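Local coordinates for probable outer membrane protein (Pseudomonas aeruginosa, PDB 3DWO) that probably carries long-chain fatty acids or other hydrophobic compounds across the outer membrane as a beta-barrel channel of the FadL family, at residues 135-140 with 172-177; 89-94 with 124-129. One frame throughout, in Å; residues are numbered along the deposited sequence.

Contact 1: residues 135-140 with 172-177. With C8E ((hydroxyethyloxy)tri(ethyloxy)octane), chain D; C8E ((hydroxyethyloxy)tri(ethyloxy)octane), chain E.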
# COMPACT_ATOMS: atom_id res chain seq x y z
N PHE A 135 8.04 13.60 12.64
CA PHE A 135 6.83 13.04 12.03
C PHE A 135 7.08 11.69 11.39
O PHE A 135 6.18 10.84 11.36
CB PHE A 135 6.26 13.99 10.97
CG PHE A 135 5.79 15.30 11.53
CD1 PHE A 135 6.69 16.33 11.79
CD2 PHE A 135 4.44 15.50 11.81
CE1 PHE A 135 6.25 17.54 12.33
CE2 PHE A 135 4.00 16.71 12.34
CZ PHE A 135 4.91 17.73 12.61
N ALA A 136 8.28 11.49 10.86
CA ALA A 136 8.60 10.23 10.22
C ALA A 136 10.05 10.12 9.79
O ALA A 136 10.69 11.10 9.42
CB ALA A 136 7.71 10.02 9.00
N VAL A 137 10.56 8.89 9.86
CA VAL A 137 11.90 8.59 9.41
C VAL A 137 11.68 7.45 8.42
O VAL A 137 11.67 7.67 7.21
CB VAL A 137 12.82 8.15 10.57
CG1 VAL A 137 14.20 7.77 10.02
CG2 VAL A 137 12.97 9.28 11.58
N ASP A 138 11.45 6.24 8.93
CA ASP A 138 11.21 5.10 8.06
C ASP A 138 9.80 4.52 8.17
O ASP A 138 9.21 4.47 9.25
CB ASP A 138 12.22 3.99 8.35
CG ASP A 138 13.63 4.38 7.98
OD1 ASP A 138 13.79 5.36 7.22
OD2 ASP A 138 14.57 3.72 8.45
N THR A 139 9.26 4.09 7.03
CA THR A 139 7.94 3.48 6.97
C THR A 139 8.02 2.34 5.96
O THR A 139 8.40 2.54 4.81
CB THR A 139 6.86 4.49 6.50
OG1 THR A 139 6.81 5.60 7.41
CG2 THR A 139 5.50 3.82 6.45
N LYS A 140 7.68 1.14 6.41
CA LYS A 140 7.72 -0.03 5.55
C LYS A 140 6.51 -0.93 5.82
O LYS A 140 6.27 -1.34 6.96
CB LYS A 140 9.03 -0.79 5.78
CG LYS A 140 9.05 -2.21 5.23
CD LYS A 140 8.68 -2.27 3.76
CE LYS A 140 8.68 -3.71 3.27
NZ LYS A 140 10.03 -4.35 3.41
N PHE A 172 6.70 -1.73 9.68
CA PHE A 172 7.74 -1.07 10.46
C PHE A 172 7.58 0.44 10.38
O PHE A 172 7.32 1.00 9.31
CB PHE A 172 9.13 -1.45 9.95
CG PHE A 172 10.24 -0.81 10.73
CD1 PHE A 172 10.70 -1.41 11.91
CD2 PHE A 172 10.77 0.41 10.35
CE1 PHE A 172 11.68 -0.78 12.69
CE2 PHE A 172 11.74 1.05 11.12
CZ PHE A 172 12.20 0.45 12.29
N VAL A 173 7.75 1.11 11.52
CA VAL A 173 7.66 2.56 11.59
C VAL A 173 8.68 3.08 12.58
O VAL A 173 8.82 2.56 13.69
CB VAL A 173 6.24 3.02 12.06
CG1 VAL A 173 6.33 4.36 12.77
CG2 VAL A 173 5.31 3.16 10.85
N SER A 174 9.43 4.10 12.17
CA SER A 174 10.40 4.72 13.06
C SER A 174 10.08 6.20 13.00
O SER A 174 9.60 6.70 11.98
CB SER A 174 11.85 4.43 12.63
OG SER A 174 12.18 5.10 11.43
N GLN A 175 10.34 6.92 14.08
CA GLN A 175 10.02 8.33 14.14
C GLN A 175 10.77 8.89 15.34
O GLN A 175 10.96 8.19 16.33
CB GLN A 175 8.50 8.47 14.30
CG GLN A 175 7.96 9.85 14.60
CD GLN A 175 6.44 9.84 14.65
OE1 GLN A 175 5.82 8.78 14.64
NE2 GLN A 175 5.83 11.02 14.72
N ASN A 176 11.20 10.14 15.23
CA ASN A 176 11.91 10.76 16.33
C ASN A 176 10.93 11.22 17.40
O ASN A 176 9.84 11.70 17.08
CB ASN A 176 12.70 11.98 15.86
CG ASN A 176 13.44 12.66 16.99
OD1 ASN A 176 14.35 12.07 17.58
ND2 ASN A 176 13.06 13.90 17.30
N LEU A 177 11.33 11.08 18.66
CA LEU A 177 10.51 11.53 19.78
C LEU A 177 11.35 12.54 20.54
O LEU A 177 12.54 12.32 20.78
CB LEU A 177 10.16 10.39 20.73
CG LEU A 177 9.44 9.13 20.26
CD1 LEU A 177 9.06 8.32 21.50
CD2 LEU A 177 8.19 9.47 19.44
C1 C8E D . -1.08 9.42 5.11
C2 C8E D . -0.20 8.62 5.95
C3 C8E D . -0.78 7.38 6.46
C4 C8E D . 0.27 6.69 7.19
C5 C8E D . -0.07 5.25 7.28
C6 C8E D . 1.11 4.46 7.57
C7 C8E D . 0.49 3.28 8.14
C8 C8E D . 1.22 2.08 7.67
O9 C8E D . 1.72 1.01 8.48
C10 C8E D . 2.67 1.30 9.48
C11 C8E D . 2.97 -0.01 10.14
O12 C8E D . 2.18 -0.18 11.33
C13 C8E D . 2.91 -0.18 12.59
C14 C8E D . 3.34 1.08 13.41
O15 C8E D . 3.16 1.44 14.81
C16 C8E D . 1.94 2.17 15.04
C17 C8E D . 2.08 3.70 14.94
O18 C8E D . 3.34 4.39 14.98
C19 C8E D . 3.74 4.77 16.33
C20 C8E D . 4.07 6.25 16.74
O21 C8E D . 5.43 6.71 16.70
C1 C8E E . 8.43 -3.75 -0.12
C2 C8E E . 7.79 -2.49 -0.43
C3 C8E E . 6.43 -2.61 -0.95
C4 C8E E . 6.51 -2.53 -2.40
C5 C8E E . 5.44 -1.63 -2.89
C6 C8E E . 5.20 -1.87 -4.29
C7 C8E E . 4.34 -0.75 -4.59
C8 C8E E . 4.77 -0.17 -5.87
O9 C8E E . 4.01 0.63 -6.75
C10 C8E E . 2.82 0.12 -7.32
C11 C8E E . 2.30 1.24 -8.16
O12 C8E E . 2.10 2.43 -7.38
C13 C8E E . 1.94 3.66 -8.14
C14 C8E E . 2.36 5.09 -7.69
O15 C8E E . 3.61 5.60 -7.16
C16 C8E E . 3.64 5.51 -5.72
C17 C8E E . 3.10 6.75 -4.99
O18 C8E E . 3.94 7.68 -4.29
C19 C8E E . 4.13 7.32 -2.89
C20 C8E E . 3.58 8.18 -1.70
O21 C8E E . 2.42 7.72 -0.99
O HOH W 1 14.67 3.83 11.16
O HOH W 2 7.45 6.47 9.98

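Contact 2: residues 89-94 with 124-129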
# COMPACT_ATOMS: atom_id res chain seq x y z
N GLY A 89 15.98 14.23 1.70
CA GLY A 89 16.61 13.51 0.60
C GLY A 89 15.59 12.72 -0.20
O GLY A 89 14.39 12.99 -0.14
N GLN A 90 16.08 11.74 -0.96
CA GLN A 90 15.23 10.88 -1.77
C GLN A 90 14.71 9.73 -0.87
O GLN A 90 15.48 8.85 -0.46
CB GLN A 90 16.05 10.33 -2.95
CG GLN A 90 15.41 9.17 -3.69
CD GLN A 90 14.06 9.53 -4.27
OE1 GLN A 90 13.07 8.83 -4.04
NE2 GLN A 90 14.01 10.62 -5.03
N ALA A 91 13.42 9.75 -0.56
CA ALA A 91 12.81 8.76 0.32
C ALA A 91 12.18 7.58 -0.41
O ALA A 91 11.59 6.69 0.22
CB ALA A 91 11.77 9.45 1.22
N GLY A 92 12.30 7.57 -1.73
CA GLY A 92 11.74 6.50 -2.55
C GLY A 92 12.49 5.18 -2.47
O GLY A 92 13.44 5.03 -1.69
N PHE A 93 12.08 4.23 -3.30
CA PHE A 93 12.69 2.91 -3.32
C PHE A 93 12.50 2.22 -4.67
O PHE A 93 11.88 2.74 -5.59
CB PHE A 93 12.03 2.02 -2.27
CG PHE A 93 10.54 1.89 -2.45
CD1 PHE A 93 9.68 2.89 -1.98
CD2 PHE A 93 9.99 0.81 -3.14
CE1 PHE A 93 8.29 2.81 -2.20
CE2 PHE A 93 8.62 0.72 -3.36
CZ PHE A 93 7.77 1.72 -2.89
N GLY A 94 13.05 1.01 -4.74
CA GLY A 94 12.94 0.16 -5.90
C GLY A 94 12.62 -1.17 -5.24
O GLY A 94 13.27 -1.53 -4.25
N SER A 124 8.93 4.39 2.61
CA SER A 124 9.47 5.73 2.54
C SER A 124 10.52 5.82 3.64
O SER A 124 10.25 5.46 4.78
CB SER A 124 8.36 6.80 2.73
OG SER A 124 7.67 6.66 3.96
N THR A 125 11.72 6.26 3.28
CA THR A 125 12.81 6.38 4.24
C THR A 125 13.46 7.75 4.13
O THR A 125 14.19 8.02 3.18
CB THR A 125 13.87 5.26 4.03
OG1 THR A 125 14.42 5.35 2.71
CG2 THR A 125 13.25 3.89 4.22
N TRP A 126 13.20 8.61 5.10
CA TRP A 126 13.76 9.95 5.09
C TRP A 126 15.05 9.96 5.90
O TRP A 126 15.20 9.18 6.85
CB TRP A 126 12.79 10.96 5.71
CG TRP A 126 11.42 10.93 5.08
CD1 TRP A 126 10.35 10.17 5.45
CD2 TRP A 126 11.01 11.67 3.92
NE1 TRP A 126 9.29 10.39 4.60
CE2 TRP A 126 9.67 11.30 3.65
CE3 TRP A 126 11.64 12.60 3.09
CZ2 TRP A 126 8.94 11.84 2.57
CZ3 TRP A 126 10.92 13.14 2.01
CH2 TRP A 126 9.58 12.75 1.77
N ASP A 127 15.98 10.83 5.52
CA ASP A 127 17.24 10.94 6.24
C ASP A 127 16.86 11.13 7.71
O ASP A 127 16.04 11.98 8.04
CB ASP A 127 18.03 12.13 5.71
CG ASP A 127 19.36 12.29 6.41
OD1 ASP A 127 19.41 12.85 7.53
OD2 ASP A 127 20.38 11.83 5.83
N PRO A 128 17.46 10.34 8.61
CA PRO A 128 17.22 10.38 10.06
C PRO A 128 17.26 11.74 10.74
O PRO A 128 16.57 11.96 11.73
CB PRO A 128 18.30 9.44 10.61
CG PRO A 128 18.48 8.46 9.50
CD PRO A 128 18.52 9.37 8.30
N ASN A 129 18.07 12.65 10.23
CA ASN A 129 18.16 13.95 10.85
C ASN A 129 17.46 15.06 10.07
O ASN A 129 17.74 16.24 10.28
CB ASN A 129 19.63 14.33 11.08
CG ASN A 129 19.83 15.07 12.38
OD1 ASN A 129 19.48 14.56 13.46
ND2 ASN A 129 20.38 16.28 12.30
O HOH W 3 15.30 6.35 0.02

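Contact 1: residues 135-140 with 172-177
Ser174 is the side chain round which the two strands lose their regular pairing. Its OG sits in the crowded position between the backbone N and the carbonyl carbon (chi1 69°), from where it reaches across to accept the N-H of Asp138 at 2.8 Å. The carbonyl of the same residue takes the preceding N-H, Val137 N to Ser174 O at 3.2 Å, with the donor 39° above the carbonyl plane. Two residues, Val137 and Asp138, thus face one, a classic beta bulge. The extra residue brings Val137 CB to 3.2 Å from Ser174 OG. Beyond the bulge the antiparallel ladder is regular, and Lys140 and Phe172 form a hydrogen-bonded pair.

Phe172 has CG anti to the backbone N (chi1 -179°), which turns its ring toward the bulge, so that Asp138 CB meets the ring edge, 4.1 Å from Phe172 CE2. The Asp138 carboxylate stands alongside Ser174 and joins its hydroxyl through a water, which donates to Asp138 OD2. A second water donates to Asp138 O and Ser174 O and is also hydrogen-bonded to Thr139 OG1.

On the face that carries Thr139 and Val173 lies a detergent molecule: Val173 CG2 touches C10 of the C8E of chain D at 3.5 Å. Gln175 runs out straight beside the Phe135 carbonyl, and its OE1 accepts the terminal hydroxyl O21 of the same C8E at 2.9 Å as well as an N-H of Arg372, while NE2 binds the backbone O of Asp134.

The serine hydroxyl thus takes the N-H of Asp138, and two waters bridge other polar atoms at the bulge. Val173 and Gln175 meet an amphiphile at its ether chain and terminal hydroxyl, which would suit a family thought to transport hydrophobic compounds, although a detergent need not mark the natural route.

Contact 2: residues 89-94 with 124-129
Trp126 has CG anti to the carbonyl carbon (chi1 -54°), and chi2 of 90° sets its indole crosswise to the side-chain stem, so that one face of the ring turns to the methyl of Ala91. Ala91 CB stands 3.5 Å from the centroid of the six-membered ring of Trp126, almost exactly along the normal, which is a CH-pi contact over the centre of the ring.

Next to it the backbones are joined by a single direct hydrogen bond. Thr125 N donates to Ala91 O at 3.1 Å, in the carbonyl plane and on a lone pair. The same oxygen also receives Ser124 CA at 3.3 Å in a CA-H...O contact, and a second such contact runs the other way, from Ala91 CA to Thr125 O.

Thr125 OG1, placed by chi1 of 59° between the backbone N and the carbonyl carbon, reaches a water that donates to Gln90 O and Gly92 O. The Gln90 side chain folds back on its own segment, where OE1 takes Gly92 N at 2.7 Å and also Ile56 N of the adjoining strand 44-63.

The indole is held from several directions, since NE1 donates to Pro371 O and the ring stacks on Trp130. A methyl on an aromatic face, one hydrogen bond and one water join, by apolar and polar contacts, the open end of the hairpin of strands 93-105 and 110-125 in the FadL-family barrel wall.

From the N terminus, strand 93-105 runs out and strand 110-125 returns; contact 2 closes this hairpin, with 29 residues between its segments. The chain then passes through the loop of residues 126-137 and enters strands 138-153 and 158-177, whose hairpin contact 1 closes. The two contacts follow in series, neither nested nor crossed, with centres about 11 Å apart. They are joined directly because strands 110-125 and 138-153 are antiparallel neighbours: Trp126 N lies 2.8 Å from Val137 O, and Thr139 N lies 2.8 Å from Ser124 O, both probable hydrogen bonds. Together they tie four successive strands of the barrel wall at the same end.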